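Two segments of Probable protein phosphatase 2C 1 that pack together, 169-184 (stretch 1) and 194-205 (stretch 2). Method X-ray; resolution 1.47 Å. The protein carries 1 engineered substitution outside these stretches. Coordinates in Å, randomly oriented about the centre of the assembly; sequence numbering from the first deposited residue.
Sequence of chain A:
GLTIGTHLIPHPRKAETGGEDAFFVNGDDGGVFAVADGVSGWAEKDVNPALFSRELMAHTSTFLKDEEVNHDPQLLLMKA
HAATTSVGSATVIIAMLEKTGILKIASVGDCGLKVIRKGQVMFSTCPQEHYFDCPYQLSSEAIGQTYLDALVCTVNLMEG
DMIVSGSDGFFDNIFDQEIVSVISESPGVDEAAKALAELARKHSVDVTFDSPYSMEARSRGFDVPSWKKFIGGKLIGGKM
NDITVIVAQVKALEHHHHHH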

# COMPACT_ATOMS: atom_id res chain seq x y z
N GLY A 169 -7.72 -3.19 -15.18
CA GLY A 169 -7.41 -4.14 -16.23
C GLY A 169 -5.94 -4.47 -16.29
O GLY A 169 -5.56 -5.58 -16.69
N PHE A 170 -5.10 -3.53 -15.89
CA PHE A 170 -3.67 -3.79 -15.77
C PHE A 170 -3.37 -4.60 -14.51
O PHE A 170 -2.87 -5.72 -14.60
CB PHE A 170 -2.90 -2.47 -15.76
CG PHE A 170 -1.42 -2.63 -15.57
CD1 PHE A 170 -0.67 -3.34 -16.50
CD2 PHE A 170 -0.78 -2.07 -14.47
CE1 PHE A 170 0.70 -3.49 -16.33
CE2 PHE A 170 0.60 -2.21 -14.30
CZ PHE A 170 1.34 -2.93 -15.22
N PHE A 171 -3.71 -4.06 -13.34
CA PHE A 171 -3.26 -4.67 -12.09
C PHE A 171 -3.92 -6.02 -11.82
O PHE A 171 -3.31 -6.87 -11.15
CB PHE A 171 -3.44 -3.70 -10.92
CG PHE A 171 -2.57 -2.48 -11.02
CD1 PHE A 171 -1.20 -2.58 -10.84
CD2 PHE A 171 -3.12 -1.25 -11.33
CE1 PHE A 171 -0.39 -1.46 -10.94
CE2 PHE A 171 -2.31 -0.12 -11.44
CZ PHE A 171 -0.95 -0.23 -11.25
N ASP A 172 -5.13 -6.26 -12.33
CA ASP A 172 -5.75 -7.57 -12.13
C ASP A 172 -5.06 -8.67 -12.92
O ASP A 172 -5.36 -9.85 -12.69
CB ASP A 172 -7.22 -7.53 -12.53
CG ASP A 172 -8.09 -6.85 -11.50
OD1 ASP A 172 -7.66 -6.74 -10.33
OD2 ASP A 172 -9.21 -6.44 -11.88
N ASN A 173 -4.16 -8.32 -13.84
CA ASN A 173 -3.59 -9.25 -14.80
C ASN A 173 -2.07 -9.28 -14.76
O ASN A 173 -1.44 -9.76 -15.70
CB ASN A 173 -4.08 -8.93 -16.21
CG ASN A 173 -5.51 -9.33 -16.42
OD1 ASN A 173 -5.84 -10.51 -16.31
ND2 ASN A 173 -6.38 -8.36 -16.70
N ILE A 174 -1.45 -8.77 -13.70
CA ILE A 174 0.01 -8.73 -13.61
C ILE A 174 0.41 -8.70 -12.14
O ILE A 174 -0.22 -8.03 -11.32
CB ILE A 174 0.60 -7.54 -14.41
CG1 ILE A 174 2.10 -7.74 -14.63
CG2 ILE A 174 0.30 -6.20 -13.73
CD1 ILE A 174 2.70 -6.78 -15.64
N PHE A 175 1.46 -9.44 -11.82
CA PHE A 175 1.97 -9.48 -10.46
C PHE A 175 3.08 -8.44 -10.28
O PHE A 175 3.75 -8.06 -11.24
CB PHE A 175 2.53 -10.87 -10.13
CG PHE A 175 1.47 -11.92 -10.00
CD1 PHE A 175 0.82 -12.11 -8.79
CD2 PHE A 175 1.11 -12.70 -11.08
CE1 PHE A 175 -0.18 -13.07 -8.66
CE2 PHE A 175 0.12 -13.65 -10.97
CZ PHE A 175 -0.53 -13.84 -9.76
N ASP A 176 3.26 -8.00 -9.03
CA ASP A 176 4.23 -6.94 -8.75
C ASP A 176 5.62 -7.32 -9.24
O ASP A 176 6.36 -6.47 -9.76
CB ASP A 176 4.25 -6.63 -7.25
CG ASP A 176 3.14 -5.70 -6.84
OD1 ASP A 176 2.29 -5.39 -7.69
OD2 ASP A 176 3.13 -5.26 -5.67
N GLN A 177 6.00 -8.59 -9.11
CA GLN A 177 7.35 -8.97 -9.53
C GLN A 177 7.50 -8.92 -11.04
O GLN A 177 8.60 -8.67 -11.53
CB GLN A 177 7.72 -10.35 -9.05
CG GLN A 177 7.66 -10.47 -7.64
CD GLN A 177 7.82 -11.90 -7.24
OE1 GLN A 177 8.76 -12.23 -6.52
NE2 GLN A 177 6.91 -12.77 -7.69
N GLU A 178 6.41 -9.13 -11.79
CA GLU A 178 6.48 -8.94 -13.23
C GLU A 178 6.66 -7.48 -13.58
O GLU A 178 7.44 -7.13 -14.48
CB GLU A 178 5.22 -9.49 -13.89
CG GLU A 178 5.00 -10.97 -13.64
CD GLU A 178 3.78 -11.44 -14.36
OE1 GLU A 178 2.67 -11.23 -13.82
OE2 GLU A 178 3.93 -11.98 -15.48
N ILE A 179 5.97 -6.60 -12.85
CA ILE A 179 6.16 -5.16 -13.06
C ILE A 179 7.61 -4.78 -12.81
O ILE A 179 8.24 -4.10 -13.63
CB ILE A 179 5.20 -4.34 -12.17
CG1 ILE A 179 3.74 -4.68 -12.46
CG2 ILE A 179 5.45 -2.85 -12.39
CD1 ILE A 179 2.77 -4.00 -11.51
N VAL A 180 8.17 -5.21 -11.68
CA VAL A 180 9.57 -4.90 -11.36
C VAL A 180 10.51 -5.46 -12.43
O VAL A 180 11.44 -4.78 -12.87
CB VAL A 180 9.92 -5.41 -9.96
CG1 VAL A 180 11.42 -5.27 -9.70
CG2 VAL A 180 9.12 -4.67 -8.91
N SER A 181 10.26 -6.70 -12.86
CA SER A 181 11.13 -7.32 -13.87
C SER A 181 11.09 -6.55 -15.19
O SER A 181 12.13 -6.28 -15.79
CB SER A 181 10.73 -8.78 -14.07
OG SER A 181 11.03 -9.55 -12.93
N VAL A 182 9.89 -6.19 -15.65
CA VAL A 182 9.78 -5.49 -16.92
C VAL A 182 10.40 -4.10 -16.84
O VAL A 182 11.07 -3.65 -17.77
CB VAL A 182 8.31 -5.44 -17.37
CG1 VAL A 182 8.14 -4.51 -18.56
CG2 VAL A 182 7.81 -6.84 -17.70
N ILE A 183 10.16 -3.40 -15.73
CA ILE A 183 10.77 -2.08 -15.54
C ILE A 183 12.28 -2.19 -15.57
O ILE A 183 12.97 -1.36 -16.19
CB ILE A 183 10.25 -1.45 -14.23
CG1 ILE A 183 8.80 -0.97 -14.38
CG2 ILE A 183 11.16 -0.30 -13.78
CD1 ILE A 183 8.64 0.30 -15.19
N SER A 184 12.83 -3.23 -14.93
CA SER A 184 14.28 -3.38 -14.86
C SER A 184 14.90 -3.54 -16.23
O SER A 184 16.02 -3.07 -16.46
CB SER A 184 14.62 -4.59 -13.99
OG SER A 184 14.26 -4.37 -12.64
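Stretch 2 194-205: KALAELARKHSV

Stretch 2 is helical from K194 to S204, continuing a helix that begins earlier in the chain; V205, at phi/psi -99/10, is the first residue to leave it. Stretch 1 is broken: a helix enters at G169, a type I turn runs from F171 to I174, and a second helix starts at D176 with F175 as its N-cap. Helices 176-184 and 194-204 run roughly antiparallel, with 143° between their N-to-C directions and a closest axial approach of 9.9 Å. The register follows from the CA atoms: V182 CA lies 6.7 Å from L196 CA, and N173 CA only 5.1 Å from A200 CA. The turn thus comes close to the backbone of stretch 2, opposite a residue whose side chain is a single methyl.

L196 is the knob. Its side chain, chi1 m and chi2 t, sits among F170, I179, V182 and I183, with CD2 3.7 Å from V182 CB and CD1 4.2 Å from I183 CD1. The F170 ring, swung by a t chi1, meets L196 O edge-on at 3.6 Å from CE1, while its CD1 lies 3.7 Å from A200 CB. Alongside, V182 CG1 is 3.8 Å from A195 CB, and L199 CD2 packs 3.9 Å from I174 CD1 and 4.0 Å from V182 CG2.

Toward the C-terminal end of stretch 2 the contact turns polar. H203 NE2 donates to E178 OE2 at 2.8 Å and 166°, a nearly straight hydrogen bond. The other carboxylate oxygen, E178 OE1, accepts from F175 N at 2.9 Å, so one side chain ties the helix start to stretch 2. N173 points toward stretch 2, its CB 3.6 Å from A200 O, while N173 ND2 donates to G169 O at 2.9 Å. N173 O approaches H203 CD2 to 3.0 Å at the ring edge, yet has no hydrogen-bonding partner in the model.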

# COMPACT_ATOMS: atom_id res chain seq x y z
N LYS A 194 4.58 0.16 -22.93
CA LYS A 194 4.10 -0.78 -23.94
C LYS A 194 4.34 -2.22 -23.52
O LYS A 194 3.44 -3.07 -23.66
CB LYS A 194 4.74 -0.49 -25.30
CG LYS A 194 4.18 -1.35 -26.43
CD LYS A 194 4.79 -0.98 -27.78
CE LYS A 194 4.08 -1.72 -28.91
NZ LYS A 194 4.67 -1.39 -30.24
N ALA A 195 5.53 -2.53 -23.01
CA ALA A 195 5.82 -3.90 -22.60
C ALA A 195 4.92 -4.34 -21.45
O ALA A 195 4.43 -5.48 -21.42
CB ALA A 195 7.29 -4.04 -22.22
N LEU A 196 4.67 -3.44 -20.49
CA LEU A 196 3.80 -3.76 -19.37
C LEU A 196 2.36 -4.00 -19.83
O LEU A 196 1.72 -4.97 -19.42
CB LEU A 196 3.83 -2.64 -18.33
CG LEU A 196 5.07 -2.53 -17.44
CD1 LEU A 196 5.06 -1.19 -16.69
CD2 LEU A 196 5.20 -3.70 -16.46
N ALA A 197 1.85 -3.10 -20.68
CA ALA A 197 0.48 -3.27 -21.18
C ALA A 197 0.34 -4.56 -21.97
O ALA A 197 -0.66 -5.27 -21.82
CB ALA A 197 0.08 -2.06 -22.03
N GLU A 198 1.32 -4.87 -22.82
CA GLU A 198 1.22 -6.06 -23.65
C GLU A 198 1.29 -7.34 -22.82
O GLU A 198 0.62 -8.33 -23.13
CB GLU A 198 2.29 -6.06 -24.75
CG GLU A 198 1.99 -5.06 -25.86
CD GLU A 198 2.99 -5.12 -27.00
OE1 GLU A 198 4.14 -5.57 -26.77
OE2 GLU A 198 2.62 -4.72 -28.12
N LEU A 199 2.08 -7.33 -21.74
CA LEU A 199 2.15 -8.51 -20.88
C LEU A 199 0.83 -8.72 -20.16
O LEU A 199 0.32 -9.85 -20.08
CB LEU A 199 3.30 -8.36 -19.89
CG LEU A 199 3.47 -9.53 -18.91
CD1 LEU A 199 3.68 -10.83 -19.68
CD2 LEU A 199 4.60 -9.27 -17.94
N ALA A 200 0.26 -7.65 -19.61
CA ALA A 200 -1.05 -7.75 -18.99
C ALA A 200 -2.10 -8.22 -19.99
O ALA A 200 -2.99 -9.00 -19.64
CB ALA A 200 -1.44 -6.40 -18.38
N ARG A 201 -2.03 -7.73 -21.23
CA ARG A 201 -2.99 -8.15 -22.25
C ARG A 201 -2.86 -9.64 -22.54
O ARG A 201 -3.87 -10.35 -22.62
CB ARG A 201 -2.78 -7.32 -23.53
CG ARG A 201 -3.57 -7.78 -24.76
CD ARG A 201 -5.06 -7.89 -24.49
NE ARG A 201 -5.83 -7.93 -25.74
CZ ARG A 201 -5.89 -8.98 -26.55
NH1 ARG A 201 -5.25 -10.10 -26.25
NH2 ARG A 201 -6.62 -8.91 -27.66
N LYS A 202 -1.63 -10.13 -22.68
CA LYS A 202 -1.40 -11.55 -22.90
C LYS A 202 -2.00 -12.37 -21.76
O LYS A 202 -2.68 -13.38 -22.00
CB LYS A 202 0.10 -11.80 -23.04
CG LYS A 202 0.52 -13.26 -23.15
CD LYS A 202 2.04 -13.35 -23.25
CE LYS A 202 2.53 -14.79 -23.18
NZ LYS A 202 2.13 -15.57 -24.39
N HIS A 203 -1.81 -11.93 -20.52
CA HIS A 203 -2.37 -12.63 -19.38
C HIS A 203 -3.89 -12.56 -19.37
O HIS A 203 -4.56 -13.54 -19.00
CB HIS A 203 -1.84 -12.00 -18.09
CG HIS A 203 -0.40 -12.30 -17.80
ND1 HIS A 203 0.26 -13.40 -18.32
CD2 HIS A 203 0.50 -11.65 -17.03
CE1 HIS A 203 1.51 -13.40 -17.89
NE2 HIS A 203 1.68 -12.35 -17.10
N SER A 204 -4.45 -11.42 -19.76
CA SER A 204 -5.88 -11.18 -19.60
C SER A 204 -6.72 -12.15 -20.43
O SER A 204 -7.84 -12.48 -20.04
CB SER A 204 -6.22 -9.73 -19.97
OG SER A 204 -6.12 -9.51 -21.37
N VAL A 205 -6.19 -12.61 -21.56
CA VAL A 205 -6.92 -13.51 -22.45
C VAL A 205 -6.51 -14.97 -22.25
O VAL A 205 -6.90 -15.83 -23.05
CB VAL A 205 -6.78 -13.09 -23.93
CG1 VAL A 205 -7.32 -11.68 -24.13
CG2 VAL A 205 -5.32 -13.18 -24.37